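Local coordinates for Serpin48 (Tenebrio molitor, PDB 3OZQ), which probably acts as a serpin inhibitor of serine proteases, specifically blocking the protease SPE of insect innate immunity, at residues V22-V36 and I273-L286. Residues are numbered along the deposited sequence; the frame is centred on the assembly and turned at random.
Sequences VYKEVLKTEKANFLV and IESTVDFKKVLKKL
The Phe279 ring takes two valines at its outer end, both set obliquely to it: Val36 CG2 lies 3.4 Å from CZ, and Val22 CG1 lies 3.8 Å from CE1. The chi1 of Val36 places CG2 anti to the backbone N, where it meets the ring. Phe34 leaves strand 34-36 on the same side as Val36 and packs on helix 10-29: Val26 CG1 rests on one face of its ring, offset toward the rim, and Tyr23 CG sits at the edge, in plane; Phe34 CZ in turn stands over the centre of one Tyr23 face. Val26 sends its other methyl, CG2, to Val277 CG1, 3.8 Å away. In the serpin fold, strand 34-36 belongs to sheet B, pairing with strand 365-372, and crosses the end of strand 260-278, an outer strand of sheet A that leads into helix 279-286; this helix packs against helix 10-29, their short segments crossing at 127°. Where the strands cross, Leu35 N gives Ser275 OG a hydrogen bond of 2.9 Å (N-H...O 151°). Farther along, the Glu30 carboxylate is joined to the strand through waters, two of which link OE1 to Thr276 N and O. Between the helices, Glu25 lays its CB on the Val282 methyls, and its OE2 comes within 3.4 Å of Lys285 CG while salt-bridged to Lys28 NZ at a doubtful, very short length. Cut back to an alanine, this position would probably uncover Val282 CA and Lys285 CB and leave Lys28 NZ, 4.3 Å from Lys285 NZ, without its carboxylate.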
loop_
_atom_site.group_PDB
_atom_site.type_symbol
_atom_site.label_atom_id
_atom_site.label_comp_id
_atom_site.label_asym_id
_atom_site.label_seq_id
_atom_site.Cartn_x
_atom_site.Cartn_y
_atom_site.Cartn_z
ATOM N N VAL A 22 -8.659 -5.410 2.243
ATOM C CA VAL A 22 -8.409 -3.989 2.450
ATOM C C VAL A 22 -8.999 -3.137 1.327
ATOM O O VAL A 22 -9.684 -2.144 1.592
ATOM C CB VAL A 22 -6.912 -3.696 2.653
ATOM C CG1 VAL A 22 -6.656 -2.194 2.650
ATOM C CG2 VAL A 22 -6.447 -4.284 3.992
ATOM N N TYR A 23 -8.756 -3.541 0.076
ATOM C CA TYR A 23 -9.261 -2.813 -1.082
ATOM C C TYR A 23 -10.775 -2.636 -0.951
ATOM O O TYR A 23 -11.296 -1.531 -1.121
ATOM C CB TYR A 23 -8.867 -3.551 -2.384
ATOM C CG TYR A 23 -9.295 -2.917 -3.685
ATOM C CD1 TYR A 23 -8.353 -2.418 -4.584
ATOM C CD2 TYR A 23 -10.635 -2.838 -4.033
ATOM C CE1 TYR A 23 -8.744 -1.854 -5.799
ATOM C CE2 TYR A 23 -11.035 -2.280 -5.234
ATOM C CZ TYR A 23 -10.087 -1.786 -6.112
ATOM O OH TYR A 23 -10.505 -1.230 -7.297
ATOM N N LYS A 24 -11.476 -3.721 -0.629
ATOM C CA LYS A 24 -12.940 -3.699 -0.541
ATOM C C LYS A 24 -13.422 -2.685 0.478
ATOM O O LYS A 24 -14.426 -2.013 0.279
ATOM C CB LYS A 24 -13.489 -5.088 -0.184
ATOM C CG LYS A 24 -15.000 -5.216 -0.351
ATOM C CD LYS A 24 -15.465 -6.680 -0.294
ATOM C CE LYS A 24 -15.233 -7.422 -1.620
ATOM N NZ LYS A 24 -16.322 -7.236 -2.647
ATOM N N GLU A 25 -12.697 -2.578 1.582
ATOM C CA GLU A 25 -13.034 -1.601 2.605
ATOM C C GLU A 25 -12.741 -0.177 2.139
ATOM O O GLU A 25 -13.586 0.707 2.262
ATOM C CB GLU A 25 -12.264 -1.904 3.888
ATOM C CG GLU A 25 -13.133 -1.955 5.109
ATOM C CD GLU A 25 -14.431 -2.697 4.863
ATOM O OE1 GLU A 25 -14.381 -3.877 4.465
ATOM O OE2 GLU A 25 -15.504 -2.093 5.071
ATOM N N VAL A 26 -11.550 0.043 1.592
ATOM C CA VAL A 26 -11.155 1.397 1.202
ATOM C C VAL A 26 -12.110 1.995 0.176
ATOM O O VAL A 26 -12.436 3.182 0.237
ATOM C CB VAL A 26 -9.708 1.463 0.702
ATOM C CG1 VAL A 26 -9.447 2.802 -0.001
ATOM C CG2 VAL A 26 -8.759 1.273 1.866
ATOM N N LEU A 27 -12.552 1.155 -0.753
ATOM C CA LEU A 27 -13.562 1.509 -1.739
ATOM C C LEU A 27 -14.728 2.274 -1.137
ATOM O O LEU A 27 -15.228 3.224 -1.735
ATOM C CB LEU A 27 -14.110 0.228 -2.368
ATOM C CG LEU A 27 -13.863 -0.005 -3.845
ATOM C CD1 LEU A 27 -14.372 -1.394 -4.212
ATOM C CD2 LEU A 27 -14.546 1.081 -4.674
ATOM N N LYS A 28 -15.175 1.834 0.036
ATOM C CA LYS A 28 -16.359 2.394 0.677
ATOM C C LYS A 28 -16.248 3.893 0.883
ATOM O O LYS A 28 -17.235 4.612 0.766
ATOM C CB LYS A 28 -16.615 1.718 2.030
ATOM C CG LYS A 28 -17.088 0.270 1.938
ATOM C CD LYS A 28 -17.255 -0.316 3.342
ATOM C CE LYS A 28 -17.842 -1.715 3.321
ATOM N NZ LYS A 28 -17.973 -2.243 4.709
ATOM N N THR A 29 -15.046 4.358 1.191
ATOM C CA THR A 29 -14.834 5.767 1.485
ATOM C C THR A 29 -14.183 6.508 0.312
ATOM O O THR A 29 -14.301 7.727 0.194
ATOM C CB THR A 29 -14.010 5.947 2.785
ATOM O OG1 THR A 29 -13.807 7.342 3.053
ATOM C CG2 THR A 29 -12.670 5.261 2.673
ATOM N N GLU A 30 -13.496 5.778 -0.557
ATOM C CA GLU A 30 -12.905 6.403 -1.741
ATOM C C GLU A 30 -13.839 6.300 -2.954
ATOM O O GLU A 30 -14.289 5.211 -3.312
ATOM C CB GLU A 30 -11.521 5.808 -2.037
ATOM C CG GLU A 30 -10.467 6.133 -0.965
ATOM C CD GLU A 30 -10.199 7.629 -0.852
ATOM O OE1 GLU A 30 -10.047 8.135 0.287
ATOM O OE2 GLU A 30 -10.175 8.302 -1.913
ATOM N N LYS A 31 -14.128 7.435 -3.578
ATOM C CA LYS A 31 -15.117 7.492 -4.651
ATOM C C LYS A 31 -14.523 7.607 -6.061
ATOM O O LYS A 31 -15.249 7.565 -7.049
ATOM C CB LYS A 31 -16.094 8.644 -4.413
ATOM C CG LYS A 31 -15.502 9.836 -3.670
ATOM C CD LYS A 31 -14.119 10.225 -4.195
ATOM C CE LYS A 31 -13.315 10.936 -3.102
ATOM N NZ LYS A 31 -13.600 10.388 -1.727
ATOM N N ALA A 32 -13.211 7.772 -6.147
ATOM C CA ALA A 32 -12.536 7.854 -7.428
ATOM C C ALA A 32 -11.237 7.061 -7.349
ATOM O O ALA A 32 -11.242 5.902 -6.934
ATOM C CB ALA A 32 -12.282 9.309 -7.802
ATOM N N ASN A 33 -10.125 7.664 -7.742
ATOM C CA ASN A 33 -8.865 6.941 -7.685
ATOM C C ASN A 33 -8.435 6.753 -6.240
ATOM O O ASN A 33 -8.729 7.581 -5.374
ATOM C CB ASN A 33 -7.754 7.640 -8.476
ATOM C CG ASN A 33 -8.178 8.018 -9.882
ATOM O OD1 ASN A 33 -9.106 7.434 -10.438
ATOM N ND2 ASN A 33 -7.489 8.994 -10.466
ATOM N N PHE A 34 -7.766 5.636 -5.972
ATOM C CA PHE A 34 -7.061 5.501 -4.717
ATOM C C PHE A 34 -5.842 4.574 -4.819
ATOM O O PHE A 34 -5.672 3.814 -5.800
ATOM C CB PHE A 34 -8.002 5.111 -3.541
ATOM C CG PHE A 34 -8.495 3.685 -3.585
ATOM C CD1 PHE A 34 -7.706 2.648 -3.113
ATOM C CD2 PHE A 34 -9.741 3.386 -4.097
ATOM C CE1 PHE A 34 -8.161 1.325 -3.144
ATOM C CE2 PHE A 34 -10.196 2.080 -4.138
ATOM C CZ PHE A 34 -9.397 1.045 -3.664
ATOM N N LEU A 35 -5.001 4.682 -3.792
ATOM C CA LEU A 35 -3.801 3.868 -3.630
ATOM C C LEU A 35 -3.728 3.472 -2.159
ATOM O O LEU A 35 -3.965 4.302 -1.283
ATOM C CB LEU A 35 -2.554 4.673 -4.022
ATOM C CG LEU A 35 -1.184 4.018 -3.818
ATOM C CD1 LEU A 35 -1.025 2.825 -4.759
ATOM C CD2 LEU A 35 -0.058 5.013 -4.060
ATOM N N VAL A 36 -3.439 2.196 -1.896
ATOM C CA VAL A 36 -3.305 1.692 -0.542
ATOM C C VAL A 36 -2.202 0.631 -0.453
ATOM O O VAL A 36 -1.938 -0.082 -1.424
ATOM C CB VAL A 36 -4.651 1.127 0.003
ATOM C CG1 VAL A 36 -5.178 -0.036 -0.886
ATOM C CG2 VAL A 36 -4.532 0.725 1.504
ATOM N N ILE A 273 -1.504 9.425 -8.179
ATOM C CA ILE A 273 -2.532 9.294 -7.160
ATOM C C ILE A 273 -1.959 9.539 -5.767
ATOM O O ILE A 273 -0.883 9.042 -5.432
ATOM C CB ILE A 273 -3.167 7.888 -7.139
ATOM C CG1 ILE A 273 -3.620 7.465 -8.548
ATOM C CG2 ILE A 273 -4.299 7.847 -6.097
ATOM C CD1 ILE A 273 -4.053 5.980 -8.655
ATOM N N GLU A 274 -2.696 10.293 -4.963
ATOM C CA GLU A 274 -2.378 10.491 -3.550
ATOM C C GLU A 274 -3.564 10.079 -2.703
ATOM O O GLU A 274 -4.680 10.539 -2.928
ATOM C CB GLU A 274 -2.050 11.953 -3.260
ATOM C CG GLU A 274 -0.632 12.370 -3.591
ATOM C CD GLU A 274 -0.128 13.485 -2.670
ATOM O OE1 GLU A 274 -0.142 13.274 -1.427
ATOM O OE2 GLU A 274 0.265 14.563 -3.190
ATOM N N SER A 275 -3.324 9.208 -1.728
ATOM C CA SER A 275 -4.392 8.759 -0.847
ATOM C C SER A 275 -4.026 8.868 0.624
ATOM O O SER A 275 -2.863 8.736 0.997
ATOM C CB SER A 275 -4.802 7.322 -1.178
ATOM O OG SER A 275 -5.343 7.244 -2.492
ATOM N N THR A 276 -5.037 9.121 1.448
ATOM C CA THR A 276 -4.896 9.076 2.890
ATOM C C THR A 276 -5.969 8.111 3.375
ATOM O O THR A 276 -7.145 8.286 3.076
ATOM C CB THR A 276 -5.064 10.473 3.529
ATOM O OG1 THR A 276 -4.059 11.356 3.016
ATOM C CG2 THR A 276 -4.945 10.391 5.045
ATOM N N VAL A 277 -5.558 7.067 4.080
ATOM C CA VAL A 277 -6.480 6.015 4.475
ATOM C C VAL A 277 -6.577 5.871 6.004
ATOM O O VAL A 277 -5.573 5.750 6.700
ATOM C CB VAL A 277 -6.090 4.656 3.834
ATOM C CG1 VAL A 277 -7.015 3.541 4.307
ATOM C CG2 VAL A 277 -6.089 4.766 2.315
ATOM N N ASP A 278 -7.809 5.912 6.495
ATOM C CA ASP A 278 -8.124 5.645 7.870
ATOM C C ASP A 278 -8.160 4.139 8.020
ATOM O O ASP A 278 -9.145 3.508 7.661
ATOM C CB ASP A 278 -9.496 6.205 8.204
ATOM C CG ASP A 278 -9.887 5.952 9.649
ATOM O OD1 ASP A 278 -9.206 5.143 10.332
ATOM O OD2 ASP A 278 -10.867 6.581 10.108
ATOM N N PHE A 279 -7.081 3.582 8.547
ATOM C CA PHE A 279 -6.987 2.134 8.735
ATOM C C PHE A 279 -7.705 1.620 9.988
ATOM O O PHE A 279 -7.939 0.421 10.118
ATOM C CB PHE A 279 -5.531 1.657 8.692
ATOM C CG PHE A 279 -5.126 1.092 7.347
ATOM C CD1 PHE A 279 -5.347 -0.249 7.054
ATOM C CD2 PHE A 279 -4.538 1.895 6.389
ATOM C CE1 PHE A 279 -4.999 -0.782 5.797
ATOM C CE2 PHE A 279 -4.182 1.375 5.131
ATOM C CZ PHE A 279 -4.404 0.030 4.848
ATOM N N LYS A 280 -8.060 2.511 10.907
ATOM C CA LYS A 280 -8.882 2.095 12.047
ATOM C C LYS A 280 -10.250 1.635 11.558
ATOM O O LYS A 280 -10.759 0.593 11.950
ATOM C CB LYS A 280 -9.059 3.232 13.064
ATOM C CG LYS A 280 -10.073 2.878 14.134
ATOM C CD LYS A 280 -10.193 3.945 15.224
ATOM C CE LYS A 280 -11.049 3.439 16.387
ATOM N NZ LYS A 280 -11.673 4.540 17.202
ATOM N N LYS A 281 -10.853 2.460 10.719
ATOM C CA LYS A 281 -12.101 2.126 10.045
ATOM C C LYS A 281 -11.981 0.799 9.301
ATOM O O LYS A 281 -12.845 -0.071 9.428
ATOM C CB LYS A 281 -12.462 3.236 9.061
ATOM C CG LYS A 281 -13.704 2.955 8.233
ATOM C CD LYS A 281 -14.076 4.137 7.355
ATOM C CE LYS A 281 -14.299 5.379 8.174
ATOM N NZ LYS A 281 -14.559 6.561 7.296
ATOM N N VAL A 282 -10.910 0.643 8.530
ATOM C CA VAL A 282 -10.709 -0.604 7.797
ATOM C C VAL A 282 -10.604 -1.786 8.764
ATOM O O VAL A 282 -11.353 -2.754 8.646
ATOM C CB VAL A 282 -9.458 -0.556 6.886
ATOM C CG1 VAL A 282 -9.140 -1.946 6.320
ATOM C CG2 VAL A 282 -9.646 0.458 5.759
ATOM N N LEU A 283 -9.690 -1.689 9.732
ATOM C CA LEU A 283 -9.377 -2.825 10.590
ATOM C C LEU A 283 -10.556 -3.239 11.468
ATOM O O LEU A 283 -10.716 -4.418 11.789
ATOM C CB LEU A 283 -8.121 -2.556 11.425
ATOM C CG LEU A 283 -6.885 -2.461 10.525
ATOM C CD1 LEU A 283 -5.643 -2.008 11.289
ATOM C CD2 LEU A 283 -6.652 -3.811 9.840
ATOM N N LYS A 284 -11.389 -2.272 11.831
ATOM C CA LYS A 284 -12.590 -2.565 12.605
ATOM C C LYS A 284 -13.517 -3.512 11.855
ATOM O O LYS A 284 -14.055 -4.442 12.444
ATOM C CB LYS A 284 -13.336 -1.286 13.013
ATOM C CG LYS A 284 -12.762 -0.611 14.268
ATOM C CD LYS A 284 -13.597 0.592 14.716
ATOM C CE LYS A 284 -14.689 0.182 15.695
ATOM N NZ LYS A 284 -14.210 0.134 17.113
ATOM N N LYS A 285 -13.701 -3.285 10.557
ATOM C CA LYS A 285 -14.563 -4.166 9.774
ATOM C C LYS A 285 -13.952 -5.561 9.629
ATOM O O LYS A 285 -14.667 -6.535 9.427
ATOM C CB LYS A 285 -14.866 -3.574 8.394
ATOM C CG LYS A 285 -16.027 -2.593 8.369
ATOM C CD LYS A 285 -17.368 -3.292 8.612
ATOM C CE LYS A 285 -17.640 -4.373 7.567
ATOM N NZ LYS A 285 -18.959 -5.036 7.787
ATOM N N LEU A 286 -12.629 -5.644 9.745
ATOM C CA LEU A 286 -11.899 -6.894 9.519
ATOM C C LEU A 286 -11.702 -7.751 10.770
ATOM O O LEU A 286 -11.263 -8.900 10.666
ATOM C CB LEU A 286 -10.534 -6.600 8.898
ATOM C CG LEU A 286 -10.591 -5.897 7.538
ATOM C CD1 LEU A 286 -9.195 -5.810 6.948
ATOM C CD2 LEU A 286 -11.530 -6.642 6.611
HETATM O O HOH W 1 -7.358 8.726 -3.025
HETATM O O HOH W 2 -7.750 9.852 -0.064
HETATM O O HOH W 3 -9.421 6.744 2.272
#